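Local coordinates for Cj0977 (Campylobacter jejuni, PDB 3BNV), which is a sigma28-regulated, nonflagellar virulence protein with a hot-dog fold, whose biochemical activity the structure alone does not show, at the interface of chains A and B. Sequence-based numbering; all coordinates share one arbitrary frame. Chains: chain A/B, Cj0977.

Contact 1: the interface of chains A and B. Residues chain A 64, 99-101; chain B 88, 148-149.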
loop_
_atom_site.group_PDB
_atom_site.type_symbol
_atom_site.label_atom_id
_atom_site.label_comp_id
_atom_site.label_asym_id
_atom_site.label_seq_id
_atom_site.Cartn_x
_atom_site.Cartn_y
_atom_site.Cartn_z
ATOM N N LEU A 64 6.475 12.062 -9.025
ATOM C CA LEU A 64 6.536 11.581 -7.668
ATOM C C LEU A 64 5.602 10.375 -7.551
ATOM O O LEU A 64 4.461 10.411 -8.000
ATOM C CB LEU A 64 6.146 12.690 -6.695
ATOM C CG LEU A 64 6.001 12.328 -5.214
ATOM C CD1 LEU A 64 7.354 12.172 -4.627
ATOM C CD2 LEU A 64 5.206 13.430 -4.502
ATOM N N PRO A 99 11.074 9.407 -1.137
ATOM C CA PRO A 99 10.072 8.937 -2.096
ATOM C C PRO A 99 10.722 8.506 -3.376
ATOM O O PRO A 99 11.788 8.983 -3.716
ATOM C CB PRO A 99 9.247 10.185 -2.348
ATOM C CG PRO A 99 10.249 11.291 -2.207
ATOM C CD PRO A 99 11.177 10.878 -1.107
ATOM N N LEU A 100 10.079 7.591 -4.086
ATOM C CA LEU A 100 10.541 7.175 -5.409
ATOM C C LEU A 100 10.198 8.198 -6.486
ATOM O O LEU A 100 9.283 9.008 -6.322
ATOM C CB LEU A 100 9.953 5.823 -5.784
ATOM C CG LEU A 100 10.858 4.692 -5.298
ATOM C CD1 LEU A 100 10.892 4.642 -3.791
ATOM C CD2 LEU A 100 10.403 3.362 -5.840
ATOM N N LYS A 101 10.950 8.137 -7.579
ATOM C CA LYS A 101 10.783 8.998 -8.708
ATOM C C LYS A 101 10.429 8.107 -9.900
ATOM O O LYS A 101 10.992 7.019 -10.042
ATOM C CB LYS A 101 12.107 9.743 -8.942
ATOM C CG LYS A 101 12.115 10.651 -10.144
ATOM C CD LYS A 101 12.616 12.046 -9.804
ATOM C CE LYS A 101 14.109 12.208 -9.998
ATOM N NZ LYS A 101 14.544 13.554 -9.529
ATOM N N VAL B 88 4.553 14.321 1.589
ATOM C CA VAL B 88 4.922 12.954 1.381
ATOM C C VAL B 88 4.714 12.281 2.710
ATOM O O VAL B 88 4.665 12.959 3.733
ATOM C CB VAL B 88 6.377 12.932 0.939
ATOM C CG1 VAL B 88 7.276 12.177 1.896
ATOM C CG2 VAL B 88 6.465 12.486 -0.490
ATOM N N ILE B 148 9.585 17.851 -2.850
ATOM C CA ILE B 148 10.741 17.132 -2.267
ATOM C C ILE B 148 11.887 17.014 -3.269
ATOM O O ILE B 148 13.046 17.070 -2.886
ATOM C CB ILE B 148 10.487 15.674 -1.761
ATOM C CG1 ILE B 148 9.073 15.223 -1.997
ATOM C CG2 ILE B 148 11.000 15.431 -0.316
ATOM C CD1 ILE B 148 9.006 14.357 -3.211
ATOM N N PHE B 149 11.575 16.829 -4.545
ATOM C CA PHE B 149 12.614 16.453 -5.499
ATOM C C PHE B 149 13.650 17.530 -5.704
ATOM O O PHE B 149 14.684 17.299 -6.320
ATOM C CB PHE B 149 12.004 16.040 -6.826
ATOM C CG PHE B 149 11.437 14.657 -6.809
ATOM C CD1 PHE B 149 10.456 14.280 -7.706
ATOM C CD2 PHE B 149 11.889 13.736 -5.874
ATOM C CE1 PHE B 149 9.947 13.015 -7.689
ATOM C CE2 PHE B 149 11.385 12.480 -5.852
ATOM C CZ PHE B 149 10.411 12.112 -6.757
HETATM O O HOH W 1 15.667 14.789 -7.007
#
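B:Phe149 and B:Ile148, from a short 3-10 helix (148-150) near the C-terminus of one hot-dog subunit, pack against A:Leu64 and the A:Pro99-A:Lys101 loop segment of the other. The main contacts are apolar. B:Ile148 touches through CD1, the tip of its longer branch, which lies 3.5 Å from A:Pro99 CG, the two side chains passing alongside, head to tail. A:Leu64 crosses B:Ile148 at about a right angle; A:Leu64 CD1 lies 3.7 Å from B:Phe149 CZ. At the far margin A:Pro99 CB meets B:Val88 CG2, on strand 87-96, at 4.1 Å.

Contacts to the aromatic ring form a second group. B:Phe149 has CG opposite the carbonyl carbon and beside the backbone N (chi1 -78°), and its ring comes between A:Lys101 and its own neighbour B:Ile148. On one face lies the aliphatic part of A:Lys101, with CD 3.7 Å from the ring centroid in a CH-pi contact; on the opposite face is B:Ile148 CD1. The edge points at A:Leu100 O, the backbone carbonyl oxygen, in the ring plane, 3.3 Å from CZ.

A polar link runs through water 1, which lies 3.0 Å from NZ, the side-chain amine nitrogen of A:Lys101, and 2.8 Å from B:Phe149 O. The lysine chain bends at chi2 and chi3.

Contact 2: the interface of chains A and B. Residues chain A 36, 71-72, 75-76; chain B 66, 68, 71.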
loop_
_atom_site.group_PDB
_atom_site.type_symbol
_atom_site.label_atom_id
_atom_site.label_comp_id
_atom_site.label_asym_id
_atom_site.label_seq_id
_atom_site.Cartn_x
_atom_site.Cartn_y
_atom_site.Cartn_z
ATOM N N ALA A 36 2.333 -4.135 -7.991
ATOM C CA ALA A 36 2.974 -4.555 -6.755
ATOM C C ALA A 36 4.373 -5.113 -6.974
ATOM O O ALA A 36 5.070 -5.442 -6.032
ATOM C CB ALA A 36 2.112 -5.565 -6.024
ATOM N N PHE A 71 4.598 0.434 -0.450
ATOM C CA PHE A 71 4.030 -0.457 0.546
ATOM C C PHE A 71 3.465 -1.685 -0.147
ATOM O O PHE A 71 3.728 -2.805 0.257
ATOM C CB PHE A 71 2.952 0.217 1.384
ATOM C CG PHE A 71 2.319 -0.701 2.434
ATOM C CD1 PHE A 71 1.180 -1.426 2.158
ATOM C CD2 PHE A 71 2.878 -0.834 3.699
ATOM C CE1 PHE A 71 0.607 -2.253 3.131
ATOM C CE2 PHE A 71 2.315 -1.678 4.646
ATOM C CZ PHE A 71 1.174 -2.373 4.365
ATOM N N ALA A 72 2.711 -1.490 -1.220
ATOM C CA ALA A 72 2.187 -2.634 -1.922
ATOM C C ALA A 72 3.293 -3.617 -2.247
ATOM O O ALA A 72 3.137 -4.807 -2.021
ATOM C CB ALA A 72 1.474 -2.210 -3.174
ATOM N N ASN A 75 4.357 -5.374 0.838
ATOM C CA ASN A 75 3.287 -6.249 1.234
ATOM C C ASN A 75 3.367 -7.561 0.432
ATOM O O ASN A 75 3.243 -8.675 0.964
ATOM C CB ASN A 75 1.984 -5.485 1.022
ATOM C CG ASN A 75 0.758 -6.241 1.461
ATOM O OD1 ASN A 75 0.797 -7.449 1.753
ATOM N ND2 ASN A 75 -0.363 -5.541 1.476
ATOM N N TYR A 76 3.621 -7.440 -0.854
ATOM C CA TYR A 76 3.704 -8.614 -1.707
ATOM C C TYR A 76 4.932 -9.477 -1.365
ATOM O O TYR A 76 4.802 -10.661 -1.077
ATOM C CB TYR A 76 3.635 -8.159 -3.158
ATOM C CG TYR A 76 3.596 -9.216 -4.223
ATOM C CD1 TYR A 76 4.239 -9.013 -5.421
ATOM C CD2 TYR A 76 2.892 -10.378 -4.062
ATOM C CE1 TYR A 76 4.201 -9.958 -6.427
ATOM C CE2 TYR A 76 2.858 -11.344 -5.071
ATOM C CZ TYR A 76 3.513 -11.126 -6.246
ATOM O OH TYR A 76 3.489 -12.059 -7.260
ATOM N N PHE B 66 -6.231 -7.275 -1.877
ATOM C CA PHE B 66 -4.857 -7.113 -1.411
ATOM C C PHE B 66 -4.831 -5.975 -0.401
ATOM O O PHE B 66 -5.389 -4.910 -0.646
ATOM C CB PHE B 66 -3.933 -6.848 -2.602
ATOM C CG PHE B 66 -2.481 -6.986 -2.287
ATOM C CD1 PHE B 66 -1.601 -5.948 -2.556
ATOM C CD2 PHE B 66 -1.991 -8.140 -1.706
ATOM C CE1 PHE B 66 -0.254 -6.059 -2.240
ATOM C CE2 PHE B 66 -0.662 -8.253 -1.395
ATOM C CZ PHE B 66 0.209 -7.215 -1.660
ATOM N N ALA B 68 -2.733 -3.820 0.627
ATOM C CA ALA B 68 -2.062 -2.570 0.356
ATOM C C ALA B 68 -3.031 -1.542 -0.218
ATOM O O ALA B 68 -2.799 -0.337 -0.117
ATOM C CB ALA B 68 -0.933 -2.800 -0.583
ATOM N N PHE B 71 -4.257 0.333 2.511
ATOM C CA PHE B 71 -3.214 1.259 2.895
ATOM C C PHE B 71 -3.179 2.439 1.943
ATOM O O PHE B 71 -3.066 3.591 2.378
ATOM C CB PHE B 71 -1.848 0.583 2.930
ATOM C CG PHE B 71 -0.770 1.477 3.413
ATOM C CD1 PHE B 71 0.047 2.160 2.517
ATOM C CD2 PHE B 71 -0.581 1.681 4.775
ATOM C CE1 PHE B 71 1.040 3.011 2.964
ATOM C CE2 PHE B 71 0.420 2.539 5.222
ATOM C CZ PHE B 71 1.218 3.202 4.300
#
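Helix 67-82 of chain A runs antiparallel to helix 68-82 of chain B here, and the loop residue B:Phe66, just before the B helix, packs against the A helix as well. Where the helices face each other, A:Phe71 and B:Phe71 stack, with ring centroids 4.2 Å apart and planes 21° from parallel. The overlap is offset: each CG lies over the rim of the other ring, and A:Phe71 CG is 3.7 Å from B:Phe71 CD1. Both side chains hold CG opposite the backbone N (chi1 near 180° in both), which swings each ring beside its own carbonyl carbon and towards its counterpart. The edge of the A:Phe71 ring also meets B:Ala68 CA in its plane.

Next to the stacked rings, small residues let the helix backbones come close, with A:Ala72 CA 3.4 Å from B:Ala68 CB. Beyond them the A:Asn75 carboxamide lies over one face of B:Phe66, the two planes 22° apart, with CG 3.3 Å from the ring CZ. The edge of B:Phe66 points in plane at A:Ala72 O and A:Tyr76 N. A:Asn75 ND2 is also near B:Ala68 N, but the backbone N-H points away and the pair is not a hydrogen bond.

In the hot-dog fold this long helix is the sausage wrapped by the beta sheet, so the site lies where the central helices of the two subunits meet.

Contact 3: the interface of chains A and B. Residues chain A 66-68; chain B 71-72, 75-76, 79.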
loop_
_atom_site.group_PDB
_atom_site.type_symbol
_atom_site.label_atom_id
_atom_site.label_comp_id
_atom_site.label_asym_id
_atom_site.label_seq_id
_atom_site.Cartn_x
_atom_site.Cartn_y
_atom_site.Cartn_z
ATOM N N PHE A 66 3.390 7.699 -5.580
ATOM C CA PHE A 66 2.598 7.575 -4.379
ATOM C C PHE A 66 3.215 6.521 -3.499
ATOM O O PHE A 66 3.478 5.410 -3.958
ATOM C CB PHE A 66 1.199 7.143 -4.741
ATOM C CG PHE A 66 0.205 7.304 -3.641
ATOM C CD1 PHE A 66 -0.663 6.265 -3.317
ATOM C CD2 PHE A 66 0.084 8.513 -2.963
ATOM C CE1 PHE A 66 -1.623 6.420 -2.332
ATOM C CE2 PHE A 66 -0.868 8.679 -1.982
ATOM C CZ PHE A 66 -1.722 7.627 -1.656
ATOM N N ASP A 67 3.430 6.847 -2.225
ATOM C CA ASP A 67 4.153 5.961 -1.325
ATOM C C ASP A 67 3.499 4.583 -1.160
ATOM O O ASP A 67 4.193 3.574 -0.974
ATOM C CB ASP A 67 4.341 6.639 0.022
ATOM C CG ASP A 67 5.265 7.871 -0.049
ATOM O OD1 ASP A 67 4.820 9.019 0.234
ATOM O OD2 ASP A 67 6.464 7.691 -0.365
ATOM N N ALA A 68 2.179 4.513 -1.254
ATOM C CA ALA A 68 1.476 3.248 -1.070
ATOM C C ALA A 68 1.933 2.153 -2.016
ATOM O O ALA A 68 1.842 0.963 -1.693
ATOM C CB ALA A 68 -0.004 3.448 -1.195
ATOM N N PHE B 71 -4.257 0.333 2.511
ATOM C CA PHE B 71 -3.214 1.259 2.895
ATOM C C PHE B 71 -3.179 2.439 1.943
ATOM O O PHE B 71 -3.066 3.591 2.378
ATOM C CB PHE B 71 -1.848 0.583 2.930
ATOM C CG PHE B 71 -0.770 1.477 3.413
ATOM C CD1 PHE B 71 0.047 2.160 2.517
ATOM C CD2 PHE B 71 -0.581 1.681 4.775
ATOM C CE1 PHE B 71 1.040 3.011 2.964
ATOM C CE2 PHE B 71 0.420 2.539 5.222
ATOM C CZ PHE B 71 1.218 3.202 4.300
ATOM N N ALA B 72 -3.286 2.176 0.649
ATOM C CA ALA B 72 -3.309 3.275 -0.309
ATOM C C ALA B 72 -4.416 4.267 0.037
ATOM O O ALA B 72 -4.206 5.472 0.022
ATOM C CB ALA B 72 -3.481 2.777 -1.740
ATOM N N ASN B 75 -3.386 6.138 3.024
ATOM C CA ASN B 75 -2.319 7.034 2.620
ATOM C C ASN B 75 -2.904 8.302 2.012
ATOM O O ASN B 75 -2.482 9.397 2.339
ATOM C CB ASN B 75 -1.441 6.311 1.596
ATOM C CG ASN B 75 -0.214 7.090 1.209
ATOM O OD1 ASN B 75 -0.074 8.276 1.523
ATOM N ND2 ASN B 75 0.686 6.429 0.512
ATOM N N TYR B 76 -3.885 8.150 1.139
ATOM C CA TYR B 76 -4.447 9.274 0.428
ATOM C C TYR B 76 -5.210 10.199 1.379
ATOM O O TYR B 76 -4.946 11.401 1.423
ATOM C CB TYR B 76 -5.383 8.736 -0.641
ATOM C CG TYR B 76 -5.948 9.743 -1.612
ATOM C CD1 TYR B 76 -7.002 9.388 -2.432
ATOM C CD2 TYR B 76 -5.424 11.021 -1.739
ATOM C CE1 TYR B 76 -7.527 10.267 -3.351
ATOM C CE2 TYR B 76 -5.955 11.918 -2.666
ATOM C CZ TYR B 76 -7.007 11.521 -3.468
ATOM O OH TYR B 76 -7.579 12.350 -4.388
ATOM N N GLN B 79 -3.095 12.243 3.717
ATOM C CA GLN B 79 -2.541 13.432 3.084
ATOM C C GLN B 79 -3.576 14.492 2.792
ATOM O O GLN B 79 -3.260 15.665 2.793
ATOM C CB GLN B 79 -1.765 13.085 1.814
ATOM C CG GLN B 79 -0.495 12.371 2.123
ATOM C CD GLN B 79 0.379 12.265 0.934
ATOM O OE1 GLN B 79 0.989 13.262 0.515
ATOM N NE2 GLN B 79 0.459 11.054 0.352
#
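A:Phe66 lays its ring on the side-chain amide of B:Asn75, stacked with the planes 15° apart. The two side chains arrive from opposite directions, and the overlap is off-centre: CZ of the phenyl ring lies 3.3 Å from B:Asn75 CG, while ND2 sits above the face towards the rim. The ring edge points in plane at B:Ala72 O and B:Tyr76 N, backbone atoms of helix 68-82, and CE1 is 3.6 Å from that carbonyl oxygen. Beside the ring, the methyl CB of A:Ala68 packs on B:Ala72 CA at 3.4 Å and reaches B:Phe71 CD1 at 3.9 Å.

Further out, B:Gln79 extends its chain past A:Phe66, its amide plane nearly parallel to the ring and NE2 3.6 Å from CE2. The same NE2 donates to B:Asn75 OD1 at 3.1 Å. This bond, approached from 30° outside the carbonyl plane, helps fix the rotation of the asparagine amide under the ring. B:Asn75 itself carries CG opposite its backbone N (chi1 -174°), which turns the amide from the helix towards the partner chain.

The site seats the residues just before and at the start of one subunit's central helix against residues 71-79 of the other's, and so probably helps hold the dimer together.

Contact 4: the interface of chains A and B. Residues chain A 91-94; chain B 92-94, 96.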
loop_
_atom_site.group_PDB
_atom_site.type_symbol
_atom_site.label_atom_id
_atom_site.label_comp_id
_atom_site.label_asym_id
_atom_site.label_seq_id
_atom_site.Cartn_x
_atom_site.Cartn_y
_atom_site.Cartn_z
ATOM N N GLY A 91 -0.866 -6.380 10.260
ATOM C CA GLY A 91 -0.244 -5.205 10.860
ATOM C C GLY A 91 1.041 -4.844 10.158
ATOM O O GLY A 91 1.694 -5.718 9.576
ATOM N N SER A 92 1.418 -3.562 10.204
ATOM C CA SER A 92 2.728 -3.143 9.675
ATOM C C SER A 92 3.293 -1.909 10.357
ATOM O O SER A 92 2.555 -1.082 10.920
ATOM C CB SER A 92 2.684 -2.932 8.153
ATOM O OG SER A 92 1.551 -2.168 7.807
ATOM N N LYS A 93 4.615 -1.798 10.291
ATOM C CA LYS A 93 5.330 -0.650 10.825
ATOM C C LYS A 93 6.402 -0.284 9.800
ATOM O O LYS A 93 7.406 -0.984 9.689
ATOM C CB LYS A 93 5.958 -1.023 12.154
ATOM C CG LYS A 93 6.827 0.053 12.761
ATOM C CD LYS A 93 6.028 0.921 13.710
ATOM C CE LYS A 93 6.687 2.279 13.947
ATOM N NZ LYS A 93 7.812 2.185 14.919
ATOM N N CYS A 94 6.176 0.785 9.038
ATOM C CA CYS A 94 7.105 1.154 7.944
ATOM C C CYS A 94 7.768 2.504 8.115
ATOM O O CYS A 94 7.189 3.428 8.694
ATOM C CB CYS A 94 6.414 1.188 6.590
ATOM S SG CYS A 94 5.405 -0.221 6.239
ATOM N N SER B 92 4.620 4.859 8.873
ATOM C CA SER B 92 3.262 4.473 9.275
ATOM C C SER B 92 3.259 3.309 10.228
ATOM O O SER B 92 4.212 2.520 10.257
ATOM C CB SER B 92 2.393 4.118 8.059
ATOM O OG SER B 92 2.803 2.892 7.474
ATOM N N LYS B 93 2.185 3.215 11.005
ATOM C CA LYS B 93 1.901 2.072 11.874
ATOM C C LYS B 93 0.443 1.687 11.643
ATOM O O LYS B 93 -0.450 2.421 12.040
ATOM C CB LYS B 93 2.089 2.427 13.356
ATOM C CG LYS B 93 2.548 1.245 14.180
ATOM C CD LYS B 93 1.846 1.100 15.487
ATOM C CE LYS B 93 2.003 2.363 16.352
ATOM N NZ LYS B 93 1.165 2.318 17.603
ATOM N N CYS B 94 0.202 0.543 11.028
ATOM C CA CYS B 94 -1.152 0.128 10.674
ATOM C C CYS B 94 -1.588 -1.171 11.326
ATOM O O CYS B 94 -0.766 -2.062 11.563
ATOM C CB CYS B 94 -1.218 -0.116 9.179
ATOM S SG CYS B 94 -0.847 1.356 8.258
ATOM N N PHE B 96 -4.557 -4.090 10.371
ATOM C CA PHE B 96 -5.607 -4.531 9.455
ATOM C C PHE B 96 -6.416 -5.603 10.177
ATOM O O PHE B 96 -5.981 -6.759 10.266
ATOM C CB PHE B 96 -5.030 -5.145 8.159
ATOM C CG PHE B 96 -4.032 -4.278 7.453
ATOM C CD1 PHE B 96 -2.713 -4.217 7.891
ATOM C CD2 PHE B 96 -4.411 -3.516 6.340
ATOM C CE1 PHE B 96 -1.796 -3.426 7.241
ATOM C CE2 PHE B 96 -3.494 -2.702 5.682
ATOM C CZ PHE B 96 -2.177 -2.667 6.138
HETATM O O HOH W 2 2.801 0.281 8.167
#
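Strands 87-96 of the two chains pair antiparallel about A:Lys93 and B:Lys93, joining the subunit sheets edge to edge in the manner typical of hot-dog dimers. Four backbone hydrogen bonds secure the pairing: A:Ser92 N gives to B:Cys94 O at 3.0 Å and B:Cys94 N to A:Ser92 O at 2.9 Å, with the matching pair between A:Cys94 and B:Ser92.

On the side facing the central helices, the two serine hydroxyls share water 2, which lies 2.8 Å from A:Ser92 OG and 2.7 Å from B:Ser92 OG. Each hydroxyl sits between its own backbone N and carbonyl carbon (chi1 47° in A, 71° in B), a position that turns both towards the water. The water's approaches to A:Cys94 SG and B:Ser92 O are weak. A:Ser92 OG also has B:Cys94 CB at 3.7 Å, and B:Phe96 turns its ring edge to it, A:Ser92 OG lying in the ring plane 3.6 Å from CE1. That edge meets A:Gly91 N in plane too.

On the opposite side of the sheet the lysines touch through their aliphatic parts, A:Lys93 CD 3.5 Å from B:Lys93 CG. Their chains bend differently, at chi2 and chi4 in A:Lys93 and at chi2 and chi3 in B:Lys93, and carry the NZ amine nitrogens apart.

Contacts 2 and 3 are the closest neighbours, with C-alpha centres about 10 Å apart; they share B:Phe71 and are largely twins across the two-fold, using exchanged ends of the same helix pair. Contact 4 lies about 11 Å from contact 2 and 12 Å from contact 3, so helix pairing and sheet pairing probably belong to one continuous interface. Contact 1 is peripheral, about 13 Å from contact 3 and 21 Å from contact 4, but strand 87-96 of chain B contributes to both contacts 1 and 4. Such an extended, two-layered interface fits a stable hot-dog dimer, though the crystal alone does not prove it.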